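Local coordinates for DUF5618 domain-containing protein (Dyadobacter fermentans, PDB 3MFN), which is of unknown function, being a helical member of the DUF5618 family that forms a dimer in the crystal, at residues A[97-102]-A[111-116]; A[75-80]-A[140-145]; A[104-109]-A[146-151]. All coordinates share one frame; numbering follows the deposited sequence.

Contact 1: residues A[97-102]-A[111-116]; sequences WYKSNL and NTFVSV
Phe-113 of helix 107-126 reaches across to helix 95-103 and pushes its ring in among Tyr-98, Lys-99 and Leu-102. Its CG lies anti to the backbone nitrogen (chi1 173°), which sends the ring straight out toward the neighbouring helix. At the root, Phe-113 CB meets the methyl Leu-102 CD1 at 3.4 Å, a tight apolar contact. One atom further out, Phe-113 CG sits 3.5 Å from the same methyl, and CD2 is still touching it at 3.8 Å, so a single branch of the leucine covers the base of the ring. The two side chains cross nearly at right angles. Further along, Phe-113 CE2 has Lys-99 CG at 4.1 Å, arriving at the ring edge close to its plane. At the far end, Phe-113 CZ is 3.6 Å from Tyr-98 CB. It is therefore the root of the tyrosine that closes the end of the phenylalanine; the two rings are tilted 38° to each other, with centroids 6.0 Å apart. The tyrosine ring itself heads off to helix 63-85, where its OH hydrogen-bonds Asp-82. Toward the outside of the pair, the aliphatic part of Lys-99 passes Val-114, with CE and CG2 just in contact. No hydrogen bond joins the two segments. Tyr-74 and Leu-81 of helix 63-85 also pack on Phe-113, making it a core residue shared by three helices. With local axes 10.2 Å apart and running antiparallel at 164°, this is a helical hairpin, joined by a short turn, with Phe-113 making most of the contact between its arms.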
ATOM      1  N   TRP A  97      18.249  -8.836  -2.776  1.00 26.28           N
ATOM      2  CA  TRP A  97      19.420  -8.319  -3.420  1.00 25.66           C
ATOM      3  C   TRP A  97      19.346  -6.796  -3.535  1.00 24.77           C
ATOM      4  O   TRP A  97      20.328  -6.092  -3.253  1.00 25.92           O
ATOM      5  CB  TRP A  97      19.604  -8.973  -4.765  1.00 25.60           C
ATOM      6  CG  TRP A  97      20.883  -8.666  -5.358  1.00 29.47           C
ATOM      7  CD1 TRP A  97      22.108  -9.259  -5.055  1.00 28.95           C
ATOM      8  CD2 TRP A  97      21.152  -7.670  -6.321  1.00 31.22           C
ATOM      9  NE1 TRP A  97      23.085  -8.693  -5.781  1.00 30.13           N
ATOM     10  CE2 TRP A  97      22.540  -7.714  -6.577  1.00 30.45           C
ATOM     11  CE3 TRP A  97      20.361  -6.725  -6.991  1.00 30.56           C
ATOM     12  CZ2 TRP A  97      23.156  -6.886  -7.509  1.00 30.42           C
ATOM     13  CZ3 TRP A  97      20.980  -5.882  -7.891  1.00 32.00           C
ATOM     14  CH2 TRP A  97      22.380  -5.969  -8.133  1.00 33.38           C
ATOM     15  N   TYR A  98      18.200  -6.247  -3.888  1.00 23.40           N
ATOM     16  CA  TYR A  98      18.099  -4.773  -4.021  1.00 23.43           C
ATOM     17  C   TYR A  98      18.182  -4.137  -2.659  1.00 23.28           C
ATOM     18  O   TYR A  98      18.882  -3.130  -2.482  1.00 22.26           O
ATOM     19  CB  TYR A  98      16.813  -4.336  -4.753  1.00 23.68           C
ATOM     20  CG  TYR A  98      16.790  -4.886  -6.159  1.00 22.41           C
ATOM     21  CD1 TYR A  98      17.438  -4.236  -7.153  1.00 22.07           C
ATOM     22  CD2 TYR A  98      16.171  -6.064  -6.457  1.00 22.47           C
ATOM     23  CE1 TYR A  98      17.449  -4.719  -8.423  1.00 23.98           C
ATOM     24  CE2 TYR A  98      16.186  -6.566  -7.734  1.00 20.86           C
ATOM     25  CZ  TYR A  98      16.810  -5.877  -8.710  1.00 22.59           C
ATOM     26  OH  TYR A  98      16.883  -6.336 -10.022  1.00 24.68           O
ATOM     27  N   LYS A  99      17.544  -4.739  -1.673  1.00 24.25           N
ATOM     28  CA  LYS A  99      17.561  -4.125  -0.302  1.00 25.07           C
ATOM     29  C   LYS A  99      18.962  -4.095   0.335  1.00 25.88           C
ATOM     30  O   LYS A  99      19.384  -3.097   0.958  1.00 25.17           O
ATOM     31  CB  LYS A  99      16.604  -4.892   0.609  1.00 25.57           C
ATOM     32  CG  LYS A  99      15.087  -4.647   0.230  1.00 27.04           C
ATOM     33  CD  LYS A  99      14.103  -5.637   0.911  1.00 28.55           C
ATOM     34  CE  LYS A  99      14.099  -5.540   2.423  1.00 35.79           C
ATOM     35  NZ  LYS A  99      13.415  -6.684   3.141  1.00 36.41           N
ATOM     36  N   SER A 100      19.684  -5.195   0.220  1.00 27.05           N
ATOM     37  CA  SER A 100      20.988  -5.247   0.880  1.00 28.60           C
ATOM     38  C   SER A 100      21.953  -4.295   0.138  1.00 27.98           C
ATOM     39  O   SER A 100      22.723  -3.588   0.787  1.00 27.57           O
ATOM     40  CB  SER A 100      21.474  -6.697   1.009  1.00 29.12           C
ATOM     41  OG  SER A 100      22.085  -7.149  -0.173  1.00 32.97           O
ATOM     42  N   ASN A 101      21.822  -4.162  -1.200  1.00 27.55           N
ATOM     43  CA  ASN A 101      22.604  -3.155  -1.937  1.00 27.56           C
ATOM     44  C   ASN A 101      22.252  -1.712  -1.523  1.00 28.49           C
ATOM     45  O   ASN A 101      23.131  -0.856  -1.399  1.00 28.17           O
ATOM     46  CB  ASN A 101      22.531  -3.339  -3.478  1.00 27.50           C
ATOM     47  CG  ASN A 101      23.578  -4.302  -4.007  1.00 26.64           C
ATOM     48  OD1 ASN A 101      24.763  -4.060  -3.868  1.00 32.78           O
ATOM     49  ND2 ASN A 101      23.160  -5.385  -4.586  1.00 26.65           N
ATOM     50  N   LEU A 102      20.977  -1.450  -1.253  1.00 29.12           N
ATOM     51  CA  LEU A 102      20.559  -0.128  -0.851  1.00 30.16           C
ATOM     52  C   LEU A 102      20.849   0.151   0.623  1.00 31.53           C
ATOM     53  O   LEU A 102      21.006   1.301   1.010  1.00 31.46           O
ATOM     54  CB  LEU A 102      19.073   0.083  -1.138  1.00 30.24           C
ATOM     55  CG  LEU A 102      18.651   0.180  -2.618  1.00 29.42           C
ATOM     56  CD1 LEU A 102      17.144   0.008  -2.742  1.00 24.62           C
ATOM     57  CD2 LEU A 102      19.147   1.525  -3.207  1.00 27.83           C
ATOM     58  N   ASN A 111      14.154   2.675   2.587  1.00 21.00           N
ATOM     59  CA  ASN A 111      12.754   2.689   2.986  1.00 20.70           C
ATOM     60  C   ASN A 111      11.883   3.049   1.798  1.00 20.45           C
ATOM     61  O   ASN A 111      10.833   2.462   1.617  1.00 20.04           O
ATOM     62  CB  ASN A 111      12.484   3.677   4.130  1.00 20.36           C
ATOM     63  CG  ASN A 111      13.056   3.217   5.461  1.00 23.78           C
ATOM     64  OD1 ASN A 111      13.287   2.053   5.668  1.00 22.35           O
ATOM     65  ND2 ASN A 111      13.298   4.151   6.346  1.00 23.15           N
ATOM     66  N   THR A 112      12.333   4.018   0.992  1.00 20.89           N
ATOM     67  CA  THR A 112      11.620   4.414  -0.197  1.00 20.71           C
ATOM     68  C   THR A 112      11.429   3.217  -1.146  1.00 22.40           C
ATOM     69  O   THR A 112      10.324   3.014  -1.693  1.00 20.64           O
ATOM     70  CB  THR A 112      12.337   5.613  -0.929  1.00 22.10           C
ATOM     71  OG1 THR A 112      12.417   6.729  -0.048  1.00 21.83           O
ATOM     72  CG2 THR A 112      11.638   6.049  -2.238  1.00 16.66           C
ATOM     73  N   PHE A 113      12.498   2.450  -1.376  1.00 21.08           N
ATOM     74  CA  PHE A 113      12.396   1.307  -2.247  1.00 20.71           C
ATOM     75  C   PHE A 113      11.450   0.252  -1.666  1.00 20.41           C
ATOM     76  O   PHE A 113      10.698  -0.408  -2.430  1.00 20.00           O
ATOM     77  CB  PHE A 113      13.812   0.658  -2.495  1.00 19.64           C
ATOM     78  CG  PHE A 113      13.743  -0.614  -3.246  1.00 21.08           C
ATOM     79  CD1 PHE A 113      13.462  -0.606  -4.612  1.00 21.44           C
ATOM     80  CD2 PHE A 113      13.838  -1.812  -2.608  1.00 21.07           C
ATOM     81  CE1 PHE A 113      13.358  -1.762  -5.292  1.00 22.15           C
ATOM     82  CE2 PHE A 113      13.721  -2.980  -3.303  1.00 22.45           C
ATOM     83  CZ  PHE A 113      13.470  -2.964  -4.630  1.00 21.33           C
ATOM     84  N   VAL A 114      11.472   0.053  -0.352  1.00 20.13           N
ATOM     85  CA  VAL A 114      10.616  -0.994   0.252  1.00 19.53           C
ATOM     86  C   VAL A 114       9.126  -0.648   0.002  1.00 18.86           C
ATOM     87  O   VAL A 114       8.273  -1.537  -0.293  1.00 19.15           O
ATOM     88  CB  VAL A 114      10.929  -1.199   1.775  1.00 21.61           C
ATOM     89  CG1 VAL A 114       9.907  -2.217   2.447  1.00 21.32           C
ATOM     90  CG2 VAL A 114      12.364  -1.750   1.949  1.00 20.03           C
ATOM     91  N   SER A 115       8.829   0.634   0.104  1.00 17.67           N
ATOM     92  CA  SER A 115       7.514   1.140  -0.143  1.00 19.35           C
ATOM     93  C   SER A 115       7.139   0.946  -1.609  1.00 20.73           C
ATOM     94  O   SER A 115       6.037   0.484  -1.890  1.00 21.59           O
ATOM     95  CB  SER A 115       7.433   2.608   0.283  1.00 20.10           C
ATOM     96  OG  SER A 115       6.107   3.021   0.434  1.00 20.12           O
ATOM     97  N   VAL A 116       8.048   1.284  -2.539  1.00 19.12           N
ATOM     98  CA  VAL A 116       7.845   0.901  -3.941  1.00 19.40           C
ATOM     99  C   VAL A 116       7.520  -0.577  -4.151  1.00 19.88           C
ATOM    100  O   VAL A 116       6.556  -0.929  -4.868  1.00 21.30           O
ATOM    101  CB  VAL A 116       9.055   1.275  -4.747  1.00 20.46           C
ATOM    102  CG1 VAL A 116       8.993   0.665  -6.149  1.00 21.91           C
ATOM    103  CG2 VAL A 116       9.199   2.776  -4.810  1.00 20.09           C
TER

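Contact 2: residues A[75-80]-A[140-145]; sequences SGVLFA and QRAEII
Val-77 meets Ala-142 and Ile-145 in the middle of an up-and-down four-helix bundle, where helices 63-85 and 132-153 run in the same general direction. These are the second and fourth long helices of the chain, so the pair spans the interior of the bundle. All the direct contact is apolar, and it rests on the two methyls of one valine. Val-77 CG2 sits on Ala-142 CB at 3.6 Å. Its other branch, CG1, meets Ile-145 CG2 at 3.7 Å and lies farther from the branching carbon CB of that isoleucine. The valine thus straddles two residues three apart on the facing helix, one methyl for each. Because the alanine is so small, the backbones come close: the CA atoms of Val-77 and Ala-142 are only 6.2 Å apart.

Polar interactions play no part across this interface, and the charged groups of 140-145 lie elsewhere. Arg-141 turns to the dimer interface, where it forms salt bridges with Asp-131 and Glu-133 of the second subunit. Glu-143 packs on Lys-39 and Leu-42 of helix 34-52. Helix 132-153 therefore faces the bundle centre, helix 34-52 and the partner chain from different sides.

Ile-145 divides its branches between two helices. Its CG1 is anti to its carbonyl carbon (chi1 -64°), which carries the ethyl arm off toward Ile-109 and Thr-112 of helix 107-126 and leaves the short branch behind, so that the contact with Val-77 is made methyl to methyl, CG2 against CG1.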
ATOM      1  N   SER A  75       9.256  -2.790 -12.716  1.00 16.99           N
ATOM      2  CA  SER A  75      10.338  -3.255 -13.596  1.00 17.40           C
ATOM      3  C   SER A  75      11.182  -2.043 -14.043  1.00 18.94           C
ATOM      4  O   SER A  75      12.401  -2.146 -14.222  1.00 18.83           O
ATOM      5  CB  SER A  75       9.741  -3.988 -14.812  1.00 17.60           C
ATOM      6  OG  SER A  75       9.070  -5.167 -14.370  1.00 18.59           O
ATOM      7  N   GLY A  76      10.537  -0.891 -14.188  1.00 18.83           N
ATOM      8  CA  GLY A  76      11.267   0.352 -14.474  1.00 18.92           C
ATOM      9  C   GLY A  76      12.284   0.690 -13.416  1.00 18.91           C
ATOM     10  O   GLY A  76      13.458   0.965 -13.698  1.00 18.45           O
ATOM     11  N   VAL A  77      11.825   0.694 -12.161  1.00 19.11           N
ATOM     12  CA  VAL A  77      12.674   0.939 -11.035  1.00 17.53           C
ATOM     13  C   VAL A  77      13.824  -0.076 -11.014  1.00 18.09           C
ATOM     14  O   VAL A  77      15.008   0.307 -10.837  1.00 18.27           O
ATOM     15  CB  VAL A  77      11.879   0.891  -9.699  1.00 17.11           C
ATOM     16  CG1 VAL A  77      12.848   1.048  -8.455  1.00 16.39           C
ATOM     17  CG2 VAL A  77      10.783   1.879  -9.718  1.00 14.89           C
ATOM     18  N   LEU A  78      13.511  -1.361 -11.104  1.00 17.37           N
ATOM     19  CA  LEU A  78      14.570  -2.383 -11.173  1.00 18.11           C
ATOM     20  C   LEU A  78      15.568  -2.159 -12.309  1.00 18.08           C
ATOM     21  O   LEU A  78      16.759  -2.335 -12.132  1.00 16.90           O
ATOM     22  CB  LEU A  78      13.990  -3.805 -11.241  1.00 19.55           C
ATOM     23  CG  LEU A  78      13.108  -4.255 -10.065  1.00 20.01           C
ATOM     24  CD1 LEU A  78      12.893  -5.768 -10.039  1.00 19.42           C
ATOM     25  CD2 LEU A  78      13.638  -3.755  -8.633  1.00 18.28           C
ATOM     26  N   PHE A  79      15.086  -1.712 -13.474  1.00 18.83           N
ATOM     27  CA  PHE A  79      15.945  -1.422 -14.593  1.00 19.19           C
ATOM     28  C   PHE A  79      17.017  -0.357 -14.246  1.00 20.41           C
ATOM     29  O   PHE A  79      18.232  -0.577 -14.454  1.00 21.13           O
ATOM     30  CB  PHE A  79      15.091  -1.026 -15.795  1.00 20.49           C
ATOM     31  CG  PHE A  79      15.843  -1.042 -17.095  1.00 20.77           C
ATOM     32  CD1 PHE A  79      16.637   0.033 -17.462  1.00 20.85           C
ATOM     33  CD2 PHE A  79      15.760  -2.136 -17.941  1.00 21.30           C
ATOM     34  CE1 PHE A  79      17.351   0.008 -18.666  1.00 21.31           C
ATOM     35  CE2 PHE A  79      16.447  -2.174 -19.153  1.00 21.97           C
ATOM     36  CZ  PHE A  79      17.274  -1.103 -19.509  1.00 22.35           C
ATOM     37  N   ALA A  80      16.598   0.757 -13.645  1.00 20.33           N
ATOM     38  CA  ALA A  80      17.542   1.749 -13.154  1.00 21.39           C
ATOM     39  C   ALA A  80      18.483   1.117 -12.136  1.00 21.48           C
ATOM     40  O   ALA A  80      19.683   1.275 -12.261  1.00 20.27           O
ATOM     41  CB  ALA A  80      16.818   2.992 -12.547  1.00 20.04           C
ATOM     42  N   GLN A 140       5.363   8.332  -7.132  1.00 23.20           N
ATOM     43  CA  GLN A 140       6.311   9.353  -6.659  0.70 24.07           C
ATOM     44  C   GLN A 140       7.536   8.699  -6.037  1.00 22.43           C
ATOM     45  O   GLN A 140       8.626   9.148  -6.253  1.00 21.15           O
ATOM     46  CB  GLN A 140       5.686  10.333  -5.632  0.70 24.97           C
ATOM     47  CG  GLN A 140       4.647  11.348  -6.229  0.70 28.60           C
ATOM     48  CD  GLN A 140       3.568  11.807  -5.231  0.70 31.45           C
ATOM     49  OE1 GLN A 140       2.414  12.047  -5.612  0.70 34.63           O
ATOM     50  NE2 GLN A 140       3.939  11.942  -3.976  0.70 34.20           N
ATOM     51  N   ARG A 141       7.340   7.627  -5.257  1.00 23.32           N
ATOM     52  CA  ARG A 141       8.467   6.918  -4.593  1.00 21.84           C
ATOM     53  C   ARG A 141       9.401   6.311  -5.653  1.00 21.80           C
ATOM     54  O   ARG A 141      10.624   6.415  -5.546  1.00 22.51           O
ATOM     55  CB  ARG A 141       7.984   5.824  -3.664  1.00 22.58           C
ATOM     56  CG  ARG A 141       7.044   6.290  -2.582  1.00 23.72           C
ATOM     57  CD  ARG A 141       7.707   7.090  -1.521  1.00 24.88           C
ATOM     58  NE  ARG A 141       6.694   7.466  -0.542  1.00 26.38           N
ATOM     59  CZ  ARG A 141       6.049   8.631  -0.539  1.00 28.16           C
ATOM     60  NH1 ARG A 141       6.262   9.538  -1.491  1.00 28.72           N
ATOM     61  NH2 ARG A 141       5.154   8.878   0.394  1.00 25.79           N
ATOM     62  N   ALA A 142       8.806   5.753  -6.694  1.00 21.60           N
ATOM     63  CA  ALA A 142       9.503   5.178  -7.850  1.00 22.13           C
ATOM     64  C   ALA A 142      10.337   6.242  -8.567  1.00 22.93           C
ATOM     65  O   ALA A 142      11.479   5.991  -8.851  1.00 22.67           O
ATOM     66  CB  ALA A 142       8.525   4.588  -8.806  1.00 21.62           C
ATOM     67  N   GLU A 143       9.795   7.434  -8.845  1.00 24.09           N
ATOM     68  CA  GLU A 143      10.587   8.482  -9.467  0.60 24.62           C
ATOM     69  C   GLU A 143      11.718   8.946  -8.546  1.00 24.26           C
ATOM     70  O   GLU A 143      12.778   9.322  -8.999  1.00 24.39           O
ATOM     71  CB  GLU A 143       9.706   9.672  -9.877  0.60 25.72           C
ATOM     72  CG  GLU A 143      10.453  10.773 -10.605  0.60 27.29           C
ATOM     73  CD  GLU A 143      10.673  10.476 -12.110  0.60 31.57           C
ATOM     74  OE1 GLU A 143      10.150   9.460 -12.635  0.60 33.67           O
ATOM     75  OE2 GLU A 143      11.320  11.312 -12.785  0.60 33.00           O
ATOM     76  N   ILE A 144      11.490   8.897  -7.231  1.00 24.82           N
ATOM     77  CA  ILE A 144      12.535   9.214  -6.276  1.00 23.80           C
ATOM     78  C   ILE A 144      13.716   8.289  -6.420  1.00 23.34           C
ATOM     79  O   ILE A 144      14.878   8.721  -6.408  1.00 23.56           O
ATOM     80  CB  ILE A 144      12.042   9.223  -4.802  1.00 24.72           C
ATOM     81  CG1 ILE A 144      11.241  10.494  -4.500  1.00 26.69           C
ATOM     82  CG2 ILE A 144      13.232   9.199  -3.844  1.00 22.95           C
ATOM     83  CD1 ILE A 144      10.493  10.440  -3.097  1.00 29.44           C
ATOM     84  N   ILE A 145      13.431   7.016  -6.586  1.00 23.53           N
ATOM     85  CA  ILE A 145      14.489   6.021  -6.720  1.00 23.77           C
ATOM     86  C   ILE A 145      15.206   6.185  -8.054  1.00 23.16           C
ATOM     87  O   ILE A 145      16.426   6.068  -8.137  1.00 22.85           O
ATOM     88  CB  ILE A 145      13.954   4.552  -6.650  1.00 23.91           C
ATOM     89  CG1 ILE A 145      13.336   4.249  -5.285  1.00 24.19           C
ATOM     90  CG2 ILE A 145      15.098   3.587  -6.935  1.00 24.20           C
ATOM     91  CD1 ILE A 145      14.335   4.430  -4.100  1.00 21.37           C
TER

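Contact 3: residues A[104-109]-A[146-151]; sequences QQDKKI and IDWVER
Trp-148 extends from its helix with CG anti to the backbone nitrogen (chi1 177°), and Ile-109 answers with CG1 beside its own nitrogen (chi1 -66°), a pairing that lays the isoleucine over the indole. This joins the start of helix 107-126 to the later part of helix 132-153, the third and fourth long helices of the up-and-down bundle. All three outer carbons of Ile-109 take part. CG1 lies over the five-membered ring, 3.8 Å from its centroid and 24° off the normal, a CH-pi contact; its nearest indole atom is Trp-148 CD1 at 3.5 Å. The branch methyl Ile-109 CG2 spreads toward the ring fusion, where it meets Trp-148 CD2 at 3.9 Å, while the terminal CD1 returns toward the CD1 and CG side of the indole, so the aliphatic chain covers the five-membered ring and the fusion bond on that face.

At the rim of the six-membered ring the approach is different. Gln-105 crosses the tryptophan at about a right angle and puts its CG in the ring plane, 3.7 Å from Trp-148 CZ2. Only its aliphatic part is used here; the amide oxygen OE1 goes on to a hydrogen bond with Tyr-84 OH. The Tyr-84 ring in turn meets the indole nearly perpendicular, so one residue of helix 63-85 touches both the glutamine and the tryptophan.

Asp-106 sits between these two contacts as the N-cap of helix 107-126, receiving a weak bond from Lys-108 N on OD2. The other carboxylate oxygen, OD1, passes obliquely by the indole nitrogen: Asp-106 OD1 and Trp-148 NE1 are 4.1 Å apart, near neighbours without a hydrogen bond.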
ATOM      1  N   GLN A 104      23.551  -0.600   2.196  1.00 38.40           N
ATOM      2  CA  GLN A 104      24.959  -0.173   2.276  0.60 39.71           C
ATOM      3  C   GLN A 104      25.132   1.279   1.805  1.00 40.64           C
ATOM      4  O   GLN A 104      26.176   1.879   1.999  1.00 40.57           O
ATOM      5  CB  GLN A 104      25.862  -1.122   1.467  0.60 39.82           C
ATOM      6  CG  GLN A 104      25.656  -1.046  -0.051  0.60 40.79           C
ATOM      7  CD  GLN A 104      26.189  -2.254  -0.836  0.60 42.61           C
ATOM      8  OE1 GLN A 104      26.840  -3.152  -0.273  0.60 43.45           O
ATOM      9  NE2 GLN A 104      25.928  -2.264  -2.161  0.60 40.59           N
ATOM     10  N   GLN A 105      24.087   1.844   1.208  1.00 42.35           N
ATOM     11  CA  GLN A 105      24.170   3.152   0.588  1.00 43.77           C
ATOM     12  C   GLN A 105      23.445   4.275   1.318  1.00 43.91           C
ATOM     13  O   GLN A 105      23.983   5.371   1.346  1.00 45.25           O
ATOM     14  CB  GLN A 105      23.644   3.092  -0.844  1.00 44.25           C
ATOM     15  CG  GLN A 105      24.594   3.724  -1.841  1.00 46.93           C
ATOM     16  CD  GLN A 105      25.325   2.705  -2.691  1.00 49.48           C
ATOM     17  OE1 GLN A 105      25.806   3.025  -3.787  1.00 53.10           O
ATOM     18  NE2 GLN A 105      25.401   1.473  -2.208  1.00 50.52           N
ATOM     19  N   ASP A 106      22.261   4.044   1.897  1.00 43.34           N
ATOM     20  CA  ASP A 106      21.430   5.170   2.366  1.00 43.47           C
ATOM     21  C   ASP A 106      20.007   4.743   2.715  1.00 42.35           C
ATOM     22  O   ASP A 106      19.282   4.184   1.880  1.00 42.60           O
ATOM     23  CB  ASP A 106      21.399   6.311   1.309  1.00 44.09           C
ATOM     24  CG  ASP A 106      20.446   7.448   1.676  1.00 46.08           C
ATOM     25  OD1 ASP A 106      20.031   8.194   0.756  1.00 46.06           O
ATOM     26  OD2 ASP A 106      20.129   7.609   2.881  1.00 51.04           O
ATOM     27  N   LYS A 107      19.591   5.067   3.935  1.00 40.71           N
ATOM     28  CA  LYS A 107      18.477   4.379   4.581  1.00 39.44           C
ATOM     29  C   LYS A 107      17.122   4.948   4.136  1.00 37.56           C
ATOM     30  O   LYS A 107      16.104   4.227   4.080  1.00 35.07           O
ATOM     31  CB  LYS A 107      18.663   4.475   6.096  1.00 40.46           C
ATOM     32  CG  LYS A 107      17.485   3.999   6.958  1.00 43.31           C
ATOM     33  CD  LYS A 107      17.262   4.934   8.180  1.00 44.86           C
ATOM     34  CE  LYS A 107      17.594   4.267   9.498  1.00 46.49           C
ATOM     35  NZ  LYS A 107      17.175   5.167  10.637  1.00 46.55           N
ATOM     36  N   LYS A 108      17.113   6.250   3.851  1.00 35.10           N
ATOM     37  CA  LYS A 108      15.932   6.885   3.343  1.00 34.46           C
ATOM     38  C   LYS A 108      15.570   6.206   2.039  1.00 32.28           C
ATOM     39  O   LYS A 108      14.401   5.989   1.774  1.00 31.71           O
ATOM     40  CB  LYS A 108      16.128   8.379   3.095  1.00 35.41           C
ATOM     41  CG  LYS A 108      14.778   9.161   3.203  1.00 39.87           C
ATOM     42  CD  LYS A 108      14.675  10.421   2.309  1.00 42.37           C
ATOM     43  CE  LYS A 108      13.411  11.276   2.628  1.00 45.07           C
ATOM     44  NZ  LYS A 108      12.113  10.500   2.433  1.00 45.08           N
ATOM     45  N   ILE A 109      16.588   5.865   1.242  1.00 30.05           N
ATOM     46  CA  ILE A 109      16.363   5.349  -0.086  1.00 28.67           C
ATOM     47  C   ILE A 109      15.966   3.893   0.033  1.00 26.22           C
ATOM     48  O   ILE A 109      15.137   3.433  -0.738  1.00 25.46           O
ATOM     49  CB  ILE A 109      17.535   5.610  -1.048  1.00 28.63           C
ATOM     50  CG1 ILE A 109      17.669   7.129  -1.293  1.00 32.35           C
ATOM     51  CG2 ILE A 109      17.293   5.038  -2.456  1.00 27.51           C
ATOM     52  CD1 ILE A 109      16.531   7.724  -2.181  1.00 33.72           C
ATOM     53  N   ILE A 146      14.460   6.456  -9.118  1.00 23.41           N
ATOM     54  CA  ILE A 146      15.115   6.613 -10.424  1.00 22.28           C
ATOM     55  C   ILE A 146      16.005   7.858 -10.410  1.00 22.69           C
ATOM     56  O   ILE A 146      17.112   7.814 -10.936  1.00 21.73           O
ATOM     57  CB  ILE A 146      14.122   6.647 -11.567  1.00 23.37           C
ATOM     58  CG1 ILE A 146      13.437   5.282 -11.667  1.00 22.24           C
ATOM     59  CG2 ILE A 146      14.879   7.067 -12.846  1.00 20.71           C
ATOM     60  CD1 ILE A 146      12.177   5.172 -12.500  1.00 24.39           C
ATOM     61  N   ASP A 147      15.552   8.942  -9.790  1.00 22.83           N
ATOM     62  CA  ASP A 147      16.359  10.158  -9.721  1.00 24.32           C
ATOM     63  C   ASP A 147      17.584   9.931  -8.861  1.00 24.05           C
ATOM     64  O   ASP A 147      18.654  10.452  -9.157  1.00 25.16           O
ATOM     65  CB  ASP A 147      15.585  11.326  -9.110  1.00 25.27           C
ATOM     66  CG  ASP A 147      14.451  11.825  -9.983  1.00 29.61           C
ATOM     67  OD1 ASP A 147      14.293  11.431 -11.187  1.00 35.57           O
ATOM     68  OD2 ASP A 147      13.682  12.645  -9.434  1.00 36.39           O
ATOM     69  N   TRP A 148      17.446   9.156  -7.793  1.00 24.05           N
ATOM     70  CA  TRP A 148      18.602   8.851  -6.952  1.00 23.22           C
ATOM     71  C   TRP A 148      19.701   8.157  -7.785  1.00 22.70           C
ATOM     72  O   TRP A 148      20.889   8.524  -7.725  1.00 22.39           O
ATOM     73  CB  TRP A 148      18.160   7.970  -5.776  1.00 24.21           C
ATOM     74  CG  TRP A 148      19.269   7.540  -4.896  1.00 24.06           C
ATOM     75  CD1 TRP A 148      19.802   8.236  -3.850  1.00 27.57           C
ATOM     76  CD2 TRP A 148      19.975   6.292  -4.943  1.00 25.76           C
ATOM     77  NE1 TRP A 148      20.788   7.488  -3.232  1.00 24.87           N
ATOM     78  CE2 TRP A 148      20.908   6.294  -3.882  1.00 23.90           C
ATOM     79  CE3 TRP A 148      19.875   5.143  -5.745  1.00 27.29           C
ATOM     80  CZ2 TRP A 148      21.781   5.231  -3.645  1.00 24.50           C
ATOM     81  CZ3 TRP A 148      20.749   4.072  -5.499  1.00 25.05           C
ATOM     82  CH2 TRP A 148      21.694   4.137  -4.457  1.00 23.15           C
ATOM     83  N   VAL A 149      19.309   7.170  -8.575  1.00 21.68           N
ATOM     84  CA  VAL A 149      20.218   6.495  -9.515  1.00 21.63           C
ATOM     85  C   VAL A 149      20.865   7.470 -10.485  1.00 23.46           C
ATOM     86  O   VAL A 149      22.098   7.553 -10.550  1.00 22.76           O
ATOM     87  CB  VAL A 149      19.498   5.371 -10.295  1.00 21.96           C
ATOM     88  CG1 VAL A 149      20.342   4.864 -11.447  1.00 20.25           C
ATOM     89  CG2 VAL A 149      19.128   4.197  -9.321  1.00 18.06           C
ATOM     90  N   GLU A 150      20.052   8.244 -11.214  1.00 24.94           N
ATOM     91  CA  GLU A 150      20.581   9.230 -12.160  1.00 26.65           C
ATOM     92  C   GLU A 150      21.668  10.059 -11.470  1.00 28.38           C
ATOM     93  O   GLU A 150      22.771  10.230 -11.974  1.00 28.93           O
ATOM     94  CB  GLU A 150      19.475  10.169 -12.667  1.00 26.85           C
ATOM     95  CG  GLU A 150      19.985  11.158 -13.754  1.00 28.56           C
ATOM     96  CD  GLU A 150      18.956  12.191 -14.230  1.00 30.59           C
ATOM     97  OE1 GLU A 150      18.081  12.557 -13.441  1.00 31.28           O
ATOM     98  OE2 GLU A 150      19.067  12.674 -15.396  1.00 36.28           O
ATOM     99  N   ARG A 151      21.314  10.545 -10.294  1.00 30.56           N
ATOM    100  CA  ARG A 151      22.110  11.463  -9.538  1.00 32.66           C
ATOM    101  C   ARG A 151      23.366  10.857  -8.913  1.00 33.60           C
ATOM    102  O   ARG A 151      24.291  11.605  -8.626  1.00 33.48           O
ATOM    103  CB  ARG A 151      21.219  12.022  -8.455  1.00 33.95           C
ATOM    104  CG  ARG A 151      21.806  13.128  -7.655  1.00 38.81           C
ATOM    105  CD  ARG A 151      20.699  13.716  -6.797  1.00 44.75           C
ATOM    106  NE  ARG A 151      20.574  12.962  -5.554  1.00 50.36           N
ATOM    107  CZ  ARG A 151      19.467  12.389  -5.083  1.00 51.32           C
ATOM    108  NH1 ARG A 151      19.542  11.758  -3.913  1.00 52.43           N
ATOM    109  NH2 ARG A 151      18.302  12.464  -5.731  1.00 51.69           N
TER

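Overall arrangement
The three contacts lie close together, with centres about 9 Å (1 and 3), 10 Å (2 and 3) and 11 Å (1 and 2) apart. Contact 2 is nearest the centre of the chain and brackets contact 1 in sequence, whereas contact 3 interlocks with both. Helix 107-126 serves contacts 1 and 3, helix 132-153 serves contacts 2 and 3, helix 63-85 enters through contact 2 and the short helix 95-103 through contact 1. Side chains carry the packing across: Leu-102 touches Trp-148 and Ile-109, Val-116 packs on Arg-141, and Ala-80 meets Ile-146 and Val-149. One continuous apolar core results, with residues around contacts 1 and 3 also meeting the second subunit.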